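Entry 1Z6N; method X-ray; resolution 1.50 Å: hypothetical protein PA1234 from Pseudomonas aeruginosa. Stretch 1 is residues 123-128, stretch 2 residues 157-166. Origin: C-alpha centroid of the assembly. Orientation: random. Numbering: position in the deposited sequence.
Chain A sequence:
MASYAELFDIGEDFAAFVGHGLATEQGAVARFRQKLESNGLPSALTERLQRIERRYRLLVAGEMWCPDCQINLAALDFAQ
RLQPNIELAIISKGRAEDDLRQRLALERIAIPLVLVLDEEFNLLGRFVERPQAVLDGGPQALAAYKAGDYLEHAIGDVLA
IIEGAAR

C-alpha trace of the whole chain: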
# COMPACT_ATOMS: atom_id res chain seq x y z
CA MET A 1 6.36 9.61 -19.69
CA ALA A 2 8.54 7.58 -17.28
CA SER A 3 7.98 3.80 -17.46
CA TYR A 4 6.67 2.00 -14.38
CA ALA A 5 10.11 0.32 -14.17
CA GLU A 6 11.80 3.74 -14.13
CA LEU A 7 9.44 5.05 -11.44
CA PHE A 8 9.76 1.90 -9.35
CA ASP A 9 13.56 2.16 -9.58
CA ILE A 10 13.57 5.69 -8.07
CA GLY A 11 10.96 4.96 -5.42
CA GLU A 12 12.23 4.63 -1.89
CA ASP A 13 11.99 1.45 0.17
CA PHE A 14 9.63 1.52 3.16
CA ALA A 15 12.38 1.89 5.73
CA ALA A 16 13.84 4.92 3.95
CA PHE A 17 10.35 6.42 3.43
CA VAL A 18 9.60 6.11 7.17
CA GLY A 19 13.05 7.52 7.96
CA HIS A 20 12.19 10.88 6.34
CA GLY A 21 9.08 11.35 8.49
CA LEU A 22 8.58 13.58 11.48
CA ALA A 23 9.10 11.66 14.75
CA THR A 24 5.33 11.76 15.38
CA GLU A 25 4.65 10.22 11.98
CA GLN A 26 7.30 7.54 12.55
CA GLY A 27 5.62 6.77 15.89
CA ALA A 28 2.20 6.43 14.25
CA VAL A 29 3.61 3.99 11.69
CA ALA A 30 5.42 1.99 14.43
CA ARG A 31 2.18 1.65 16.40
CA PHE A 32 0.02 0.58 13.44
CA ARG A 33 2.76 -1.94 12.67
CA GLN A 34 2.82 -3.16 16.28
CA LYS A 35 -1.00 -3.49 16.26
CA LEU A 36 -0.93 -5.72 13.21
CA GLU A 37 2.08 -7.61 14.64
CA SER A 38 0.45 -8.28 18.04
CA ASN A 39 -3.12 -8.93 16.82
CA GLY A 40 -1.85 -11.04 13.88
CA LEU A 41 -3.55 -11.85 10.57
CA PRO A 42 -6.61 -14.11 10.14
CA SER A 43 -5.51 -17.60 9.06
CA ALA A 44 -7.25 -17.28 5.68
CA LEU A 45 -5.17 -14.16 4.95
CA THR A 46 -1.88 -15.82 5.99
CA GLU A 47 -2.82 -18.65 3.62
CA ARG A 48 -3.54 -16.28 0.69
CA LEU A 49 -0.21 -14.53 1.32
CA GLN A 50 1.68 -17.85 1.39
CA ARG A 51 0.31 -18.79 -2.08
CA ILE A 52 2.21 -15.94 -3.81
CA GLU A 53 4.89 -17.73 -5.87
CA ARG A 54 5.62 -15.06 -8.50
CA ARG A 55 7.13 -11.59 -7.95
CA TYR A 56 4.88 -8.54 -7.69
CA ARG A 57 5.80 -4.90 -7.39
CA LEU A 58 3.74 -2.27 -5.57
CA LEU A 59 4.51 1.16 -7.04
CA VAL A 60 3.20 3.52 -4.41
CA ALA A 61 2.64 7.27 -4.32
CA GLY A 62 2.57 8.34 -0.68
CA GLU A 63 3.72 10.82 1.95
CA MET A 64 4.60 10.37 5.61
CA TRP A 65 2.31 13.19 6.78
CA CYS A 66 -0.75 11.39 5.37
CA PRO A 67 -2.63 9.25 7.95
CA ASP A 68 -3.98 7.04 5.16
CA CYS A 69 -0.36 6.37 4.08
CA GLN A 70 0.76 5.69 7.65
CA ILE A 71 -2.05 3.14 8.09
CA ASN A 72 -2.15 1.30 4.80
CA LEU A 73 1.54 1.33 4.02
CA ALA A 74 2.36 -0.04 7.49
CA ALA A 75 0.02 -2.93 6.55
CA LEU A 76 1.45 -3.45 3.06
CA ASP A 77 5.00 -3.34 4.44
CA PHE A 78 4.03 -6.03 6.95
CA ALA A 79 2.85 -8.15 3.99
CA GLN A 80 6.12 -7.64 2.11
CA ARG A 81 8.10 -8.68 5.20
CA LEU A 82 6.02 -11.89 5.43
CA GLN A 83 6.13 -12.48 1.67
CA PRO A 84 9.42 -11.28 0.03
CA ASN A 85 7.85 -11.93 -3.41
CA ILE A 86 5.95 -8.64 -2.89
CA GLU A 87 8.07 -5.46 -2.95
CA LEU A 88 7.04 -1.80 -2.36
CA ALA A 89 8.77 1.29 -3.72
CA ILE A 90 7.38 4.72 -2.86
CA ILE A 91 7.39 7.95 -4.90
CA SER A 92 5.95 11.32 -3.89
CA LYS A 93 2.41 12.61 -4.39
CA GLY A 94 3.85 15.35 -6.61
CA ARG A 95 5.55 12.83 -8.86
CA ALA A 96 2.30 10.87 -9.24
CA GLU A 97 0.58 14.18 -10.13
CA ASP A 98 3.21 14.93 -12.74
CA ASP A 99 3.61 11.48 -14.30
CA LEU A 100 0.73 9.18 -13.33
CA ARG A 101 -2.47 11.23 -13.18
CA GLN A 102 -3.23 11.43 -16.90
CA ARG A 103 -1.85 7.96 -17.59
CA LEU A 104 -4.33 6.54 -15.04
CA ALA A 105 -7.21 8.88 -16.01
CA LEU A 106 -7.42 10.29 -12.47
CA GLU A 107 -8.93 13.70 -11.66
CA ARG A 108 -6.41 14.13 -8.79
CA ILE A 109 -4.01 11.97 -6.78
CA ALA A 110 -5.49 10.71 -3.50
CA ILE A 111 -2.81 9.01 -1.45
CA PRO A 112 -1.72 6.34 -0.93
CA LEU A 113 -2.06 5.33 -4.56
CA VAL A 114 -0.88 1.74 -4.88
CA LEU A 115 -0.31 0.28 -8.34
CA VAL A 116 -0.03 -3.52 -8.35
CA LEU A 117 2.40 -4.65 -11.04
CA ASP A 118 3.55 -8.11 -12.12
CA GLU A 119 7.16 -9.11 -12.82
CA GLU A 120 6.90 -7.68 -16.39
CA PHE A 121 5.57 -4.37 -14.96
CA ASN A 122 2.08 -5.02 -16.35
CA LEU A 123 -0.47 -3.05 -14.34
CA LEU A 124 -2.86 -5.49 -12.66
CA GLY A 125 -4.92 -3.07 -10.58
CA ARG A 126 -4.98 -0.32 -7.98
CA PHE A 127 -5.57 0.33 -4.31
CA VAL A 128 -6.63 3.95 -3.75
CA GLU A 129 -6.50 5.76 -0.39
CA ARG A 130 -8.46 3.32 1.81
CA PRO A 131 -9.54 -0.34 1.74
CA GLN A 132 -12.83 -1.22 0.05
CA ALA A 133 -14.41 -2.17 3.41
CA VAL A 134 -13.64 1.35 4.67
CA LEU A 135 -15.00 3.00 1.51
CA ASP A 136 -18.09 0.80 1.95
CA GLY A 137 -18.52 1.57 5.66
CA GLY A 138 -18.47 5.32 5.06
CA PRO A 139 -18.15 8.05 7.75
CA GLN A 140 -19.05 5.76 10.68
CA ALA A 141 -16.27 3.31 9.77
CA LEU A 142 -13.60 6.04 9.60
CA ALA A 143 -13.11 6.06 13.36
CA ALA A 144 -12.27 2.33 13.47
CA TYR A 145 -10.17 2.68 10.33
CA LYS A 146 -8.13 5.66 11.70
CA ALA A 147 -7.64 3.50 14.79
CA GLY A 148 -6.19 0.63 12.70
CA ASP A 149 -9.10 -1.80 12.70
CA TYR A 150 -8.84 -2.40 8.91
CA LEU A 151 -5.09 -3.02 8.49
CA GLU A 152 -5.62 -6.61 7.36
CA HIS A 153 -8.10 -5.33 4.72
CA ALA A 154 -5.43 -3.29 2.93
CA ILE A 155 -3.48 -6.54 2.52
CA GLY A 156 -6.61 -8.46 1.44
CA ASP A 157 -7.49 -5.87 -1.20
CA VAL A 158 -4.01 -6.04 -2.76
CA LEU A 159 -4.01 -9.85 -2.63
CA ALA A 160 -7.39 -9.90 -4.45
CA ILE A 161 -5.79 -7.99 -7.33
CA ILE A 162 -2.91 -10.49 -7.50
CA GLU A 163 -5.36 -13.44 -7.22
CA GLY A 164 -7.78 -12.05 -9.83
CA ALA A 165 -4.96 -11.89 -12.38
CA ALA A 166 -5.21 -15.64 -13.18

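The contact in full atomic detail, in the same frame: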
# COMPACT_ATOMS: atom_id res chain seq x y z
N LEU A 123 0.41 -3.57 -15.38
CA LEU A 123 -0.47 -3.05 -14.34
C LEU A 123 -1.68 -3.96 -14.15
O LEU A 123 -2.50 -4.13 -15.06
CB LEU A 123 -0.92 -1.63 -14.71
CG LEU A 123 -1.89 -0.92 -13.77
CD1 LEU A 123 -1.26 -0.73 -12.40
CD2 LEU A 123 -2.29 0.42 -14.36
N LEU A 124 -1.79 -4.53 -12.95
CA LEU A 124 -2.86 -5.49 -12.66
C LEU A 124 -4.07 -4.85 -12.00
O LEU A 124 -5.19 -5.36 -12.12
CB LEU A 124 -2.32 -6.61 -11.77
CG LEU A 124 -1.05 -7.34 -12.23
CD1 LEU A 124 -0.67 -8.44 -11.24
CD2 LEU A 124 -1.20 -7.92 -13.62
N GLY A 125 -3.84 -3.75 -11.26
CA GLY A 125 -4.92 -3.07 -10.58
C GLY A 125 -4.38 -2.04 -9.62
O GLY A 125 -3.17 -1.81 -9.56
N ARG A 126 -5.30 -1.43 -8.87
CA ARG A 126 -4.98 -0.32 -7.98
C ARG A 126 -5.69 -0.43 -6.65
O ARG A 126 -6.85 -0.87 -6.59
CB ARG A 126 -5.45 1.01 -8.58
CG ARG A 126 -5.18 1.24 -10.01
CD ARG A 126 -6.10 2.35 -10.47
NE ARG A 126 -5.95 2.57 -11.90
CZ ARG A 126 -6.39 3.65 -12.53
NH1 ARG A 126 -7.00 4.62 -11.86
NH2 ARG A 126 -6.19 3.77 -13.83
N PHE A 127 -4.99 0.05 -5.62
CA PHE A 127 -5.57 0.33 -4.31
C PHE A 127 -5.50 1.85 -4.15
O PHE A 127 -4.45 2.45 -4.41
CB PHE A 127 -4.78 -0.40 -3.22
CG PHE A 127 -5.17 -0.04 -1.80
CD1 PHE A 127 -5.95 -0.92 -1.04
CD2 PHE A 127 -4.73 1.15 -1.22
CE1 PHE A 127 -6.29 -0.60 0.28
CE2 PHE A 127 -5.05 1.47 0.10
CZ PHE A 127 -5.84 0.60 0.85
N VAL A 128 -6.60 2.49 -3.77
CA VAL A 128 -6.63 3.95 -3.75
C VAL A 128 -7.14 4.47 -2.41
O VAL A 128 -8.33 4.32 -2.09
CB VAL A 128 -7.50 4.56 -4.89
CG1 VAL A 128 -7.35 6.08 -4.90
CG2 VAL A 128 -7.14 3.97 -6.26
N ASP A 157 -7.14 -6.53 0.06
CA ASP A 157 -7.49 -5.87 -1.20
C ASP A 157 -6.39 -6.07 -2.24
O ASP A 157 -6.66 -6.34 -3.42
CB ASP A 157 -7.72 -4.37 -1.01
CG ASP A 157 -9.04 -4.02 -0.33
OD1 ASP A 157 -9.77 -4.93 0.16
OD2 ASP A 157 -9.33 -2.80 -0.29
N VAL A 158 -5.13 -5.88 -1.83
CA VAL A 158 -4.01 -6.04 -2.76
C VAL A 158 -3.89 -7.50 -3.20
O VAL A 158 -3.66 -7.78 -4.38
CB VAL A 158 -2.70 -5.51 -2.16
CG1 VAL A 158 -1.49 -5.96 -2.97
CG2 VAL A 158 -2.77 -3.98 -2.09
N LEU A 159 -4.06 -8.43 -2.26
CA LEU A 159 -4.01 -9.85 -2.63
C LEU A 159 -5.10 -10.21 -3.63
O LEU A 159 -4.85 -11.01 -4.54
CB LEU A 159 -4.09 -10.78 -1.40
CG LEU A 159 -2.87 -10.76 -0.48
CD1 LEU A 159 -2.93 -11.86 0.57
CD2 LEU A 159 -1.53 -10.79 -1.23
N ALA A 160 -6.29 -9.63 -3.49
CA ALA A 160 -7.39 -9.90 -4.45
C ALA A 160 -7.00 -9.51 -5.87
O ALA A 160 -7.34 -10.21 -6.83
CB ALA A 160 -8.68 -9.20 -4.04
N ILE A 161 -6.29 -8.40 -6.01
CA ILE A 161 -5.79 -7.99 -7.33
C ILE A 161 -4.85 -9.04 -7.89
O ILE A 161 -5.02 -9.47 -9.04
CB ILE A 161 -5.11 -6.61 -7.28
CG1 ILE A 161 -6.14 -5.52 -7.01
CG2 ILE A 161 -4.34 -6.34 -8.59
CD1 ILE A 161 -5.54 -4.24 -6.45
N ILE A 162 -3.86 -9.45 -7.10
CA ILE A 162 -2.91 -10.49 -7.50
C ILE A 162 -3.62 -11.81 -7.85
O ILE A 162 -3.31 -12.43 -8.87
CB ILE A 162 -1.83 -10.72 -6.41
CG1 ILE A 162 -0.98 -9.46 -6.23
CG2 ILE A 162 -0.96 -11.92 -6.77
CD1 ILE A 162 -0.09 -9.48 -5.00
N GLU A 163 -4.59 -12.20 -7.03
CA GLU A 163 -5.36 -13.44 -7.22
C GLU A 163 -6.28 -13.40 -8.44
O GLU A 163 -6.47 -14.43 -9.12
CB GLU A 163 -6.18 -13.73 -5.97
CG GLU A 163 -5.34 -14.13 -4.78
CD GLU A 163 -6.02 -13.87 -3.44
OE1 GLU A 163 -7.09 -13.23 -3.39
OE2 GLU A 163 -5.46 -14.31 -2.42
N GLY A 164 -6.86 -12.23 -8.70
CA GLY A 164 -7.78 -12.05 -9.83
C GLY A 164 -7.08 -12.13 -11.17
O GLY A 164 -7.70 -12.44 -12.19
N ALA A 165 -5.77 -11.86 -11.17
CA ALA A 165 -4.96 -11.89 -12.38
C ALA A 165 -4.48 -13.31 -12.71
O ALA A 165 -3.28 -13.54 -12.93
CB ALA A 165 -3.80 -10.91 -12.28
N ALA A 166 -5.42 -14.25 -12.73
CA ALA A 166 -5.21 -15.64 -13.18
C ALA A 166 -4.05 -16.36 -12.50
O ALA A 166 -3.72 -17.50 -12.85
CB ALA A 166 -5.06 -15.69 -14.71

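Strand 123-128 packs against helix 157-164 in a nearly antiparallel arrangement: the angle between their N-to-C directions is 161°, and the axes approach to 7.8 Å. The register follows from this. Gly-125 CA lies 6.0 Å from Ile-161 CA, and Phe-127 CA lies 6.7 Å from Val-158 CA, so an advance along the strand corresponds to a step back along the helix. No hydrogen bond crosses between the stretches. The contact, which buries 333 Å² summed over both sides, is held mainly by apolar packing.

Leu-123 opens the strand without contributing; its closest side-chain approach to stretch 2, Leu-123 CD1 to Ile-161 CG2, is 7.4 Å. Contact begins at Leu-124, whose CA-to-CB bond points toward the helix. Its CB packs 3.8 Å from Ile-161 CG2, and its backbone C is slightly closer to that same methyl, at 3.7 Å from Ile-161 CG2. With chi1 at m and chi2 at t, the side chain also brings Leu-124 CD1 to 4.1 Å from Ala-165 CB. Ala-165 is the first residue after the helix to leave helical phi/psi, so this second contact extends the packing just past the helical segment. Both side-chain pairings are between aliphatic groups, and the 66 Å² covered on Leu-124 is the largest such area in stretch 1.

At Gly-125 the backbone itself faces the helix. Gly-125 N is 3.8 Å from Ile-161 CG2, and an ideal CB built on this residue would point toward stretch 2 and sit 3.0 Å from Ile-161 CG2, a clash. The absence of a side chain therefore leaves room for the isoleucine methyl, consistent with the short CA separation here.

Arg-126 turns its CA-to-CB bond away, and its side chain comes no nearer to the helix than Arg-126 CB to Ile-161 CD1, 5.7 Å; its NH1 and NH2 are hydrogen-bonded elsewhere in the structure. Its main chain still takes part, with Arg-126 O 3.6 Å from Ile-161 CD1, a van der Waals contact between a carbonyl and a methyl. Ile-161, with chi1 at m and chi2 at t, thus spans several strand residues: Ile-161 CG2 lies by Leu-124 and Gly-125, and Ile-161 CD1 runs from Gly-125 C (4.0 Å) past Arg-126 O to within 4.4 Å of Phe-127 N. Its 80 Å² of covered surface is the largest of any residue in either stretch.

Phe-127 is buried and points toward the helix, the reverse of Arg-126 before it. Its CB is 4.3 Å from Val-158 CG2, a looser apolar contact to a valine whose CA-to-CB bond runs sideways. Farther out, Phe-127 CE1 lies 3.8 Å from Asp-157 OD2, which approaches the ring obliquely. That oxygen, OD2, has a hydrogen-bond partner elsewhere in the structure, so its approach to the ring does not leave it unpaired.

Val-128 ends the strand beyond reach, with Val-128 CG2 8.4 Å from Ile-161 CD1.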